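Long-range contact in acyl-CoA N-acyltransferases (NAT) superfamily protein (Arabidopsis thaliana, PDB 6TH0), which probably transfers the acetyl group of acetyl-CoA to N-terminal methionines of transmembrane proteins and to protein lysines, here as its GNAT-family acetyltransferase domain: residues V39-D52 and E61-L73. Residues are numbered along the deposited sequence; the frame is centred on the assembly and turned at random.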
loop_
_atom_site.group_PDB
_atom_site.type_symbol
_atom_site.label_atom_id
_atom_site.label_comp_id
_atom_site.label_asym_id
_atom_site.label_seq_id
_atom_site.Cartn_x
_atom_site.Cartn_y
_atom_site.Cartn_z
ATOM N N VAL A 39 -6.164 7.473 8.010
ATOM C CA VAL A 39 -5.103 6.478 8.156
ATOM C C VAL A 39 -4.791 6.251 9.632
ATOM O O VAL A 39 -4.819 5.118 10.121
ATOM C CB VAL A 39 -3.843 6.915 7.384
ATOM C CG1 VAL A 39 -2.666 6.013 7.725
ATOM C CG2 VAL A 39 -4.080 6.915 5.875
ATOM N N VAL A 40 -4.505 7.330 10.372
ATOM C CA VAL A 40 -4.045 7.174 11.752
ATOM C C VAL A 40 -5.168 6.724 12.678
ATOM O O VAL A 40 -4.901 6.167 13.750
ATOM C CB VAL A 40 -3.419 8.485 12.256
ATOM C CG1 VAL A 40 -2.289 8.914 11.305
ATOM C CG2 VAL A 40 -4.494 9.579 12.413
ATOM N N ASN A 41 -6.418 6.976 12.307
ATOM C CA ASN A 41 -7.576 6.529 13.073
ATOM C C ASN A 41 -8.026 5.120 12.706
ATOM O O ASN A 41 -8.842 4.537 13.429
ATOM C CB ASN A 41 -8.725 7.520 12.900
ATOM C CG ASN A 41 -8.424 8.855 13.551
ATOM O OD1 ASN A 41 -7.810 8.906 14.615
ATOM N ND2 ASN A 41 -8.841 9.943 12.910
ATOM N N GLY A 42 -7.499 4.563 11.619
ATOM C CA GLY A 42 -7.765 3.169 11.266
ATOM C C GLY A 42 -9.158 2.959 10.701
ATOM O O GLY A 42 -9.579 3.649 9.766
ATOM N N GLY A 43 -9.868 1.966 11.225
ATOM C CA GLY A 43 -11.151 1.602 10.658
ATOM C C GLY A 43 -11.054 0.908 9.313
ATOM O O GLY A 43 -10.693 -0.273 9.244
ATOM N N ASP A 44 -11.384 1.625 8.234
ATOM C CA ASP A 44 -11.351 1.037 6.900
ATOM C C ASP A 44 -10.009 1.190 6.205
ATOM O O ASP A 44 -9.855 0.657 5.101
ATOM C CB ASP A 44 -12.431 1.620 6.000
ATOM C CG ASP A 44 -12.269 3.114 5.793
ATOM O OD1 ASP A 44 -11.446 3.727 6.506
ATOM O OD2 ASP A 44 -12.971 3.678 4.929
ATOM N N ILE A 45 -9.006 1.768 6.862
ATOM C CA ILE A 45 -7.655 1.814 6.331
ATOM C C ILE A 45 -6.767 1.081 7.317
ATOM O O ILE A 45 -6.819 1.340 8.524
ATOM C CB ILE A 45 -7.143 3.255 6.130
ATOM C CG1 ILE A 45 -7.885 3.934 4.979
ATOM C CG2 ILE A 45 -5.589 3.278 5.920
ATOM C CD1 ILE A 45 -7.317 5.298 4.635
ATOM N N VAL A 46 -6.006 0.124 6.806
ATOM C CA VAL A 46 -5.010 -0.585 7.585
ATOM C C VAL A 46 -3.665 -0.027 7.170
ATOM O O VAL A 46 -3.463 0.391 6.019
ATOM C CB VAL A 46 -5.082 -2.119 7.427
ATOM C CG1 VAL A 46 -6.329 -2.661 8.106
ATOM C CG2 VAL A 46 -5.063 -2.513 5.956
ATOM N N SER A 47 -2.737 -0.002 8.112
ATOM C CA SER A 47 -1.449 0.538 7.710
ATOM C C SER A 47 -0.348 0.095 8.658
ATOM O O SER A 47 -0.597 -0.353 9.781
ATOM C CB SER A 47 -1.514 2.062 7.658
ATOM O OG SER A 47 -1.866 2.555 8.936
ATOM N N TRP A 48 0.880 0.210 8.162
ATOM C CA TRP A 48 2.063 -0.221 8.883
ATOM C C TRP A 48 3.145 0.838 8.755
ATOM O O TRP A 48 3.317 1.438 7.691
ATOM C CB TRP A 48 2.572 -1.561 8.364
ATOM C CG TRP A 48 1.702 -2.703 8.758
ATOM C CD1 TRP A 48 1.863 -3.511 9.845
ATOM C CD2 TRP A 48 0.523 -3.171 8.083
ATOM N NE1 TRP A 48 0.868 -4.453 9.884
ATOM C CE2 TRP A 48 0.037 -4.271 8.810
ATOM C CE3 TRP A 48 -0.159 -2.771 6.930
ATOM C CZ2 TRP A 48 -1.112 -4.979 8.430
ATOM C CZ3 TRP A 48 -1.290 -3.474 6.545
ATOM C CH2 TRP A 48 -1.762 -4.565 7.302
ATOM N N ALA A 49 3.871 1.054 9.836
ATOM C CA ALA A 49 5.029 1.927 9.842
ATOM C C ALA A 49 6.269 1.065 10.007
ATOM O O ALA A 49 6.235 0.020 10.659
ATOM C CB ALA A 49 4.943 2.959 10.973
ATOM N N ALA A 50 7.350 1.488 9.373
ATOM C CA ALA A 50 8.678 0.945 9.625
ATOM C C ALA A 50 9.442 1.957 10.459
ATOM O O ALA A 50 9.418 3.152 10.153
ATOM C CB ALA A 50 9.425 0.673 8.318
ATOM N N VAL A 51 10.087 1.490 11.525
ATOM C CA VAL A 51 10.871 2.360 12.391
ATOM C C VAL A 51 12.236 1.740 12.648
ATOM O O VAL A 51 12.404 0.517 12.623
ATOM C CB VAL A 51 10.147 2.634 13.733
ATOM C CG1 VAL A 51 8.769 3.239 13.483
ATOM C CG2 VAL A 51 10.037 1.349 14.559
ATOM N N ASP A 52 13.228 2.602 12.849
ATOM C CA ASP A 52 14.558 2.210 13.306
ATOM C C ASP A 52 14.711 2.794 14.709
ATOM O O ASP A 52 15.126 3.942 14.869
ATOM C CB ASP A 52 15.639 2.710 12.355
ATOM C CG ASP A 52 17.042 2.346 12.805
ATOM O OD1 ASP A 52 17.212 1.698 13.859
ATOM O OD2 ASP A 52 17.989 2.730 12.094
ATOM N N GLU A 61 11.429 6.521 17.428
ATOM C CA GLU A 61 10.049 6.123 17.156
ATOM C C GLU A 61 9.470 6.760 15.894
ATOM O O GLU A 61 8.344 6.422 15.500
ATOM C CB GLU A 61 9.160 6.467 18.357
ATOM C CG GLU A 61 9.111 5.402 19.444
ATOM C CD GLU A 61 8.772 4.024 18.912
ATOM O OE1 GLU A 61 7.929 3.924 17.997
ATOM O OE2 GLU A 61 9.355 3.038 19.409
ATOM N N GLU A 62 10.219 7.644 15.239
ATOM C CA GLU A 62 9.766 8.288 14.012
ATOM C C GLU A 62 9.813 7.308 12.847
ATOM O O GLU A 62 10.826 6.638 12.632
ATOM C CB GLU A 62 10.635 9.511 13.713
ATOM C CG GLU A 62 10.148 10.365 12.548
ATOM C CD GLU A 62 11.121 11.476 12.185
ATOM O OE1 GLU A 62 12.307 11.171 11.943
ATOM O OE2 GLU A 62 10.703 12.654 12.158
ATOM N N LEU A 63 8.718 7.202 12.100
ATOM C CA LEU A 63 8.685 6.221 11.023
ATOM C C LEU A 63 9.628 6.625 9.892
ATOM O O LEU A 63 9.812 7.811 9.599
ATOM C CB LEU A 63 7.258 6.043 10.489
ATOM C CG LEU A 63 6.539 7.211 9.810
ATOM C CD1 LEU A 63 6.885 7.276 8.342
ATOM C CD2 LEU A 63 5.024 7.076 9.988
ATOM N N ILE A 64 10.244 5.627 9.263
ATOM C CA ILE A 64 11.069 5.835 8.081
ATOM C C ILE A 64 10.533 5.066 6.875
ATOM O O ILE A 64 11.142 5.075 5.801
ATOM C CB ILE A 64 12.544 5.490 8.377
ATOM C CG1 ILE A 64 12.677 4.124 9.048
ATOM C CG2 ILE A 64 13.144 6.551 9.291
ATOM C CD1 ILE A 64 12.487 2.947 8.115
ATOM N N GLY A 65 9.379 4.432 7.027
ATOM C CA GLY A 65 8.721 3.762 5.923
ATOM C C GLY A 65 7.271 3.577 6.300
ATOM O O GLY A 65 6.911 3.639 7.476
ATOM N N PHE A 66 6.430 3.388 5.287
ATOM C CA PHE A 66 5.000 3.271 5.554
ATOM C C PHE A 66 4.353 2.491 4.423
ATOM O O PHE A 66 4.864 2.457 3.302
ATOM C CB PHE A 66 4.352 4.660 5.669
ATOM C CG PHE A 66 4.492 5.466 4.441
ATOM C CD1 PHE A 66 3.584 5.330 3.404
ATOM C CD2 PHE A 66 5.592 6.301 4.265
ATOM C CE1 PHE A 66 3.745 6.049 2.222
ATOM C CE2 PHE A 66 5.749 7.016 3.100
ATOM C CZ PHE A 66 4.825 6.911 2.085
ATOM N N VAL A 67 3.226 1.844 4.728
ATOM C CA VAL A 67 2.320 1.343 3.701
ATOM C C VAL A 67 0.900 1.542 4.219
ATOM O O VAL A 67 0.659 1.374 5.417
ATOM C CB VAL A 67 2.575 -0.138 3.370
ATOM C CG1 VAL A 67 2.323 -1.006 4.598
ATOM C CG2 VAL A 67 1.719 -0.583 2.189
ATOM N N THR A 68 0.011 2.061 3.370
ATOM C CA THR A 68 -1.402 2.221 3.713
ATOM C C THR A 68 -2.279 1.423 2.749
ATOM O O THR A 68 -1.941 1.253 1.568
ATOM C CB THR A 68 -1.825 3.680 3.688
ATOM O OG1 THR A 68 -1.653 4.190 2.362
ATOM C CG2 THR A 68 -0.978 4.491 4.668
ATOM N N ALA A 69 -3.400 0.906 3.260
ATOM C CA ALA A 69 -4.272 0.059 2.459
ATOM C C ALA A 69 -5.710 0.206 2.953
ATOM O O ALA A 69 -5.956 0.495 4.125
ATOM C CB ALA A 69 -3.848 -1.418 2.511
ATOM N N LYS A 70 -6.662 -0.073 2.075
ATOM C CA LYS A 70 -8.055 -0.033 2.496
ATOM C C LYS A 70 -8.750 -1.294 2.040
ATOM O O LYS A 70 -8.302 -1.986 1.123
ATOM C CB LYS A 70 -8.808 1.193 1.959
ATOM C CG LYS A 70 -8.984 1.211 0.446
ATOM C CD LYS A 70 -9.948 2.320 0.048
ATOM C CE LYS A 70 -10.123 2.413 -1.464
ATOM N NZ LYS A 70 -11.076 3.502 -1.820
ATOM N N ILE A 71 -9.854 -1.566 2.698
ATOM C CA ILE A 71 -10.612 -2.778 2.451
ATOM C C ILE A 71 -11.703 -2.460 1.440
ATOM O O ILE A 71 -12.386 -1.432 1.545
ATOM C CB ILE A 71 -11.172 -3.312 3.774
ATOM C CG1 ILE A 71 -10.017 -3.482 4.768
ATOM C CG2 ILE A 71 -11.861 -4.641 3.547
ATOM C CD1 ILE A 71 -8.998 -4.524 4.363
ATOM N N VAL A 72 -11.888 -3.365 0.478
ATOM C CA VAL A 72 -12.778 -3.184 -0.662
ATOM C C VAL A 72 -13.652 -4.426 -0.793
ATOM O O VAL A 72 -13.132 -5.546 -0.783
ATOM C CB VAL A 72 -11.957 -2.983 -1.956
ATOM C CG1 VAL A 72 -12.848 -2.688 -3.139
ATOM C CG2 VAL A 72 -10.918 -1.868 -1.767
ATOM N N LEU A 73 -14.962 -4.241 -0.925
ATOM C CA LEU A 73 -15.814 -5.375 -1.253
ATOM C C LEU A 73 -15.451 -5.892 -2.640
ATOM O O LEU A 73 -15.362 -5.121 -3.599
ATOM C CB LEU A 73 -17.289 -4.980 -1.197
ATOM C CG LEU A 73 -17.877 -4.793 0.204
ATOM C CD1 LEU A 73 -19.282 -4.237 0.121
ATOM C CD2 LEU A 73 -17.907 -6.151 0.906
HETATM O O HOH W 1 12.584 5.200 13.421
#
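The antiparallel hairpin of strands 45-52 and 65-73, whose segment axes approach to 4.5 Å with N-to-C directions 156° apart, pairs Val46 with Ala69, Trp48 with Val67 and Ala50 with Gly65 as hydrogen-bonded pairs. At Trp48 both bonds lie in the carbonyl planes, Trp48 N to Val67 O and Val67 N to Trp48 O each 3.0 Å. The pattern changes at Ala50, whose carbonyl O takes Ile64 N at 2.8 Å and, weakly, Gly65 N: two residues facing one define a classic beta bulge. Ala50 N still reaches Gly65 O almost straight (175° at the hydrogen), though from well above the carbonyl plane. The first torsion of Ile64 (chi1 50°) sets CG1 in the position flanked by backbone N and carbonyl carbon, and the bent second torsion then turns CD1 to 3.8 Å from Ala50 CB. In the GNAT fold these are the second and third strands of the mixed sheet. One face, with Val46, Trp48 and Val67, packs against helix 111-123; Val67 CG1 lies 3.8 Å from Trp48 CE3, and the two side chains run alongside each other. On the other face Thr68 CG2 touches Val39 CG1 at 3.8 Å, tying in the end of helix 33-41. There Ile45 lays CG2 3.3 Å from Ala69 O and CG1 against Lys70 CB; an alanine here would probably leave a gap beside that carbonyl and take from Lys70 CB its apolar neighbour.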